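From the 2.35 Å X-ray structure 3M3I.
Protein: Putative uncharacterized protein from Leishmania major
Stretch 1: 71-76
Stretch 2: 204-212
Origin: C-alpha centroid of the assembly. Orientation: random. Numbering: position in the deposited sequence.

Stretch 1 (71-76) SPSHLH
Stretch 2 (204-212) AVIKQMAYE

The most unusual feature of this contact is a single carbonyl at the end of a helix that makes two contacts with the other stretch. Met209 O accepts a hydrogen bond from Leu75 N (N to O 2.9 Å, angle at hydrogen 154°) and also lies 3.1 Å from His74 CA in a CA-H...O contact whose angle at hydrogen, 123°, is far from linear. This oxygen belongs to the last helical residue. Helix 204-209 enters from earlier in the chain and runs on 4-residue hydrogen bonds, Gln208 N to Ala204 O (3.0 Å), Met209 N to Val205 O (2.7 Å) and Ala210 N to Ile206 O (2.8 Å). Met209 has phi/psi -110/-9, and Ala210, at -98/147, is the first residue to leave helical values; Tyr211 continues extended at -58/139.

In stretch 1, Ser73 (-88/122) and His74 (-85/161) are strand, and the chain turns a corner at Leu75 (-52/119). The register is set by Leu75 and Ala210, whose CA atoms are 5.0 Å apart. Within the same stretch, His76, chi1 p, donates from ND1 to His74 O at 2.9 Å and 165°.

Beside the shared carbonyl, two aromatic rings stack face to face. His74 (chi1 m, chi2 84°) and Tyr211 (chi1 m, chi2 -61°) have centroids 3.8 Å apart and planes inclined by 17°; the closest atoms are His74 ND1 and Tyr211 CZ at 3.3 Å. CA-to-CB runs sideways at both, though the tyrosine's end comes nearer. His74 CB also sits over the tyrosine face, 4.1 Å from the ring centroid and 22° off its normal. Flat rings suit this partly exposed site, since they cover one another while His74 ND1 and Tyr211 OH are hydrogen-bonded elsewhere in the structure.

Leu75 supplies the apolar counterpart. Its CA-to-CB bond, like that of Met209, runs sideways, and both residues are buried, which suits their apolar side chains. With chi1 m and chi2 t, Leu75 CD2 lies 3.6 Å from Met209 CB, while Leu75 CD1 lies 4.2 Å from Ala210 CB, 4.4 Å from Val205 CG2 and 4.2 Å from Ile206 CA, so the leucine packs against helix backbone as well as side chains. Ala210 CB points away overall yet still touches this methyl.

Met209, m at all three chi angles, folds its flexible chain so that Met209 CE reaches 3.2 Å from Ser73 O and 4.2 Å from Pro72 CB, which points toward the helix. Ser73 (chi1 t) points its CB away, and its OG is bonded elsewhere. The stretches bury 409 Å² between them, both sides summed, with His74, Leu75 and Met209 contributing most.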

ATOM      1  N   SER A  71       1.797 -14.896 -17.208  1.00 82.40           N
ATOM      2  CA  SER A  71       2.750 -14.844 -16.090  1.00 80.46           C
ATOM      3  C   SER A  71       2.081 -14.693 -14.708  1.00 77.39           C
ATOM      4  O   SER A  71       2.181 -13.656 -14.060  1.00 75.78           O
ATOM      5  CB  SER A  71       3.768 -13.723 -16.309  1.00 80.85           C
ATOM      6  OG  SER A  71       4.957 -13.976 -15.582  1.00 80.37           O
ATOM      7  N   PRO A  72       1.417 -15.751 -14.236  1.00 76.89           N
ATOM      8  CA  PRO A  72       0.892 -15.736 -12.871  1.00 74.45           C
ATOM      9  C   PRO A  72       1.990 -15.800 -11.817  1.00 73.31           C
ATOM     10  O   PRO A  72       3.094 -16.195 -12.126  1.00 74.50           O
ATOM     11  CB  PRO A  72       0.042 -17.001 -12.814  1.00 74.90           C
ATOM     12  CG  PRO A  72       0.593 -17.886 -13.879  1.00 77.43           C
ATOM     13  CD  PRO A  72       1.077 -16.989 -14.955  1.00 78.91           C
ATOM     14  N   SER A  73       1.692 -15.397 -10.583  1.00 71.39           N
ATOM     15  CA  SER A  73       2.602 -15.608  -9.453  1.00 70.57           C
ATOM     16  C   SER A  73       2.274 -16.979  -8.882  1.00 70.55           C
ATOM     17  O   SER A  73       1.151 -17.225  -8.500  1.00 69.92           O
ATOM     18  CB  SER A  73       2.413 -14.508  -8.407  1.00 69.06           C
ATOM     19  OG  SER A  73       2.777 -14.907  -7.090  1.00 68.35           O
ATOM     20  N   HIS A  74       3.242 -17.884  -8.839  1.00 71.50           N
ATOM     21  CA  HIS A  74       2.976 -19.267  -8.436  1.00 71.90           C
ATOM     22  C   HIS A  74       3.019 -19.401  -6.935  1.00 70.67           C
ATOM     23  O   HIS A  74       3.578 -18.552  -6.253  1.00 69.92           O
ATOM     24  CB  HIS A  74       3.984 -20.215  -9.074  1.00 73.96           C
ATOM     25  CG  HIS A  74       3.876 -20.287 -10.564  1.00 75.84           C
ATOM     26  ND1 HIS A  74       4.479 -19.372 -11.395  1.00 76.66           N
ATOM     27  CD2 HIS A  74       3.222 -21.155 -11.369  1.00 77.39           C
ATOM     28  CE1 HIS A  74       4.209 -19.676 -12.650  1.00 78.72           C
ATOM     29  NE2 HIS A  74       3.441 -20.751 -12.660  1.00 79.22           N
ATOM     30  N   LEU A  75       2.428 -20.475  -6.430  1.00 70.78           N
ATOM     31  CA  LEU A  75       2.298 -20.682  -4.991  1.00 69.97           C
ATOM     32  C   LEU A  75       3.628 -20.551  -4.230  1.00 70.19           C
ATOM     33  O   LEU A  75       4.595 -21.272  -4.482  1.00 71.47           O
ATOM     34  CB  LEU A  75       1.624 -22.030  -4.700  1.00 70.59           C
ATOM     35  CG  LEU A  75       0.175 -22.181  -5.207  1.00 70.57           C
ATOM     36  CD1 LEU A  75      -0.478 -23.457  -4.705  1.00 71.26           C
ATOM     37  CD2 LEU A  75      -0.682 -20.990  -4.804  1.00 69.35           C
ATOM     38  N   HIS A  76       3.667 -19.594  -3.314  1.00 69.27           N
ATOM     39  CA  HIS A  76       4.834 -19.357  -2.475  1.00 69.67           C
ATOM     40  C   HIS A  76       4.396 -18.987  -1.052  1.00 69.18           C
ATOM     41  O   HIS A  76       3.201 -18.823  -0.771  1.00 68.53           O
ATOM     42  CB  HIS A  76       5.683 -18.240  -3.075  1.00 69.74           C
ATOM     43  CG  HIS A  76       4.978 -16.925  -3.151  1.00 68.64           C
ATOM     44  ND1 HIS A  76       4.004 -16.657  -4.088  1.00 68.16           N
ATOM     45  CD2 HIS A  76       5.090 -15.808  -2.396  1.00 68.25           C
ATOM     46  CE1 HIS A  76       3.556 -15.427  -3.916  1.00 67.47           C
ATOM     47  NE2 HIS A  76       4.196 -14.891  -2.893  1.00 67.51           N
ATOM     48  N   ALA A 204      -6.994 -28.804  -7.120  1.00 70.60           N
ATOM     49  CA  ALA A 204      -7.317 -27.886  -8.217  1.00 70.31           C
ATOM     50  C   ALA A 204      -6.474 -26.601  -8.186  1.00 68.72           C
ATOM     51  O   ALA A 204      -5.880 -26.226  -9.197  1.00 68.40           O
ATOM     52  CB  ALA A 204      -8.790 -27.557  -8.208  1.00 71.27           C
ATOM     53  N   VAL A 205      -6.420 -25.928  -7.040  1.00 67.93           N
ATOM     54  CA  VAL A 205      -5.573 -24.734  -6.906  1.00 66.54           C
ATOM     55  C   VAL A 205      -4.096 -25.126  -7.044  1.00 65.91           C
ATOM     56  O   VAL A 205      -3.312 -24.395  -7.652  1.00 65.27           O
ATOM     57  CB  VAL A 205      -5.819 -23.961  -5.569  1.00 65.98           C
ATOM     58  CG1 VAL A 205      -5.749 -24.885  -4.379  1.00 66.36           C
ATOM     59  CG2 VAL A 205      -4.802 -22.826  -5.389  1.00 64.66           C
ATOM     60  N   ILE A 206      -3.725 -26.294  -6.520  1.00 66.34           N
ATOM     61  CA  ILE A 206      -2.332 -26.733  -6.596  1.00 65.97           C
ATOM     62  C   ILE A 206      -1.900 -26.912  -8.061  1.00 66.37           C
ATOM     63  O   ILE A 206      -0.912 -26.312  -8.483  1.00 65.78           O
ATOM     64  CB  ILE A 206      -2.075 -28.013  -5.791  1.00 66.67           C
ATOM     65  CG1 ILE A 206      -2.157 -27.719  -4.292  1.00 66.28           C
ATOM     66  CG2 ILE A 206      -0.692 -28.592  -6.114  1.00 66.66           C
ATOM     67  CD1 ILE A 206      -2.268 -28.976  -3.439  1.00 67.41           C
ATOM     68  N   LYS A 207      -2.648 -27.706  -8.822  1.00 67.54           N
ATOM     69  CA  LYS A 207      -2.340 -27.926 -10.237  1.00 68.20           C
ATOM     70  C   LYS A 207      -2.499 -26.682 -11.118  1.00 67.87           C
ATOM     71  O   LYS A 207      -1.879 -26.590 -12.158  1.00 68.24           O
ATOM     72  CB  LYS A 207      -3.168 -29.094 -10.801  1.00 69.72           C
ATOM     73  CG  LYS A 207      -2.592 -30.466 -10.404  1.00 70.45           C
ATOM     74  CD  LYS A 207      -3.424 -31.617 -10.911  1.00 72.12           C
ATOM     75  CE  LYS A 207      -2.726 -32.949 -10.622  1.00 73.04           C
ATOM     76  NZ  LYS A 207      -3.296 -34.092 -11.414  1.00 74.88           N
ATOM     77  N   GLN A 208      -3.331 -25.732 -10.694  1.00 67.40           N
ATOM     78  CA  GLN A 208      -3.520 -24.467 -11.403  1.00 67.21           C
ATOM     79  C   GLN A 208      -2.398 -23.495 -11.077  1.00 66.12           C
ATOM     80  O   GLN A 208      -1.864 -22.868 -11.977  1.00 66.30           O
ATOM     81  CB  GLN A 208      -4.875 -23.841 -11.035  1.00 67.35           C
ATOM     82  CG  GLN A 208      -5.168 -22.440 -11.657  1.00 67.31           C
ATOM     83  CD  GLN A 208      -6.526 -21.878 -11.232  1.00 67.65           C
ATOM     84  OE1 GLN A 208      -7.460 -22.633 -10.917  1.00 68.38           O
ATOM     85  NE2 GLN A 208      -6.643 -20.552 -11.214  1.00 67.33           N
ATOM     86  N   MET A 209      -2.022 -23.384  -9.799  1.00 65.19           N
ATOM     87  CA  MET A 209      -1.123 -22.294  -9.345  1.00 64.20           C
ATOM     88  C   MET A 209       0.293 -22.666  -8.920  1.00 63.76           C
ATOM     89  O   MET A 209       1.089 -21.769  -8.681  1.00 63.15           O
ATOM     90  CB  MET A 209      -1.779 -21.511  -8.203  1.00 63.55           C
ATOM     91  CG  MET A 209      -3.100 -20.832  -8.577  1.00 64.04           C
ATOM     92  SD  MET A 209      -2.939 -19.650  -9.936  1.00 64.42           S
ATOM     93  CE  MET A 209      -1.702 -18.518  -9.292  1.00 63.40           C
ATOM     94  N   ALA A 210       0.618 -23.947  -8.794  1.00 64.19           N
ATOM     95  CA  ALA A 210       1.977 -24.340  -8.407  1.00 63.99           C
ATOM     96  C   ALA A 210       2.793 -24.710  -9.628  1.00 64.81           C
ATOM     97  O   ALA A 210       2.252 -25.231 -10.611  1.00 65.72           O
ATOM     98  CB  ALA A 210       1.952 -25.498  -7.425  1.00 64.18           C
ATOM     99  N   TYR A 211       4.095 -24.434  -9.563  1.00 64.66           N
ATOM    100  CA  TYR A 211       5.032 -24.836 -10.606  1.00 65.66           C
ATOM    101  C   TYR A 211       4.996 -26.344 -10.789  1.00 66.60           C
ATOM    102  O   TYR A 211       4.915 -27.094  -9.802  1.00 66.41           O
ATOM    103  CB  TYR A 211       6.454 -24.427 -10.248  1.00 65.49           C
ATOM    104  CG  TYR A 211       6.846 -23.009 -10.625  1.00 65.29           C
ATOM    105  CD1 TYR A 211       6.836 -22.584 -11.954  1.00 66.25           C
ATOM    106  CD2 TYR A 211       7.289 -22.109  -9.657  1.00 64.37           C
ATOM    107  CE1 TYR A 211       7.233 -21.289 -12.296  1.00 66.35           C
ATOM    108  CE2 TYR A 211       7.676 -20.828  -9.989  1.00 64.40           C
ATOM    109  CZ  TYR A 211       7.652 -20.424 -11.301  1.00 65.42           C
ATOM    110  OH  TYR A 211       8.056 -19.144 -11.612  1.00 65.69           O
ATOM    111  N   GLU A 212       5.043 -26.771 -12.054  1.00 67.80           N
ATOM    112  CA  GLU A 212       5.160 -28.194 -12.420  1.00 69.01           C
ATOM    113  C   GLU A 212       6.600 -28.510 -12.812  1.00 69.89           C
ATOM    114  O   GLU A 212       7.311 -29.186 -12.073  1.00 69.99           O
ATOM    115  CB  GLU A 212       4.227 -28.554 -13.588  1.00 70.06           C
TER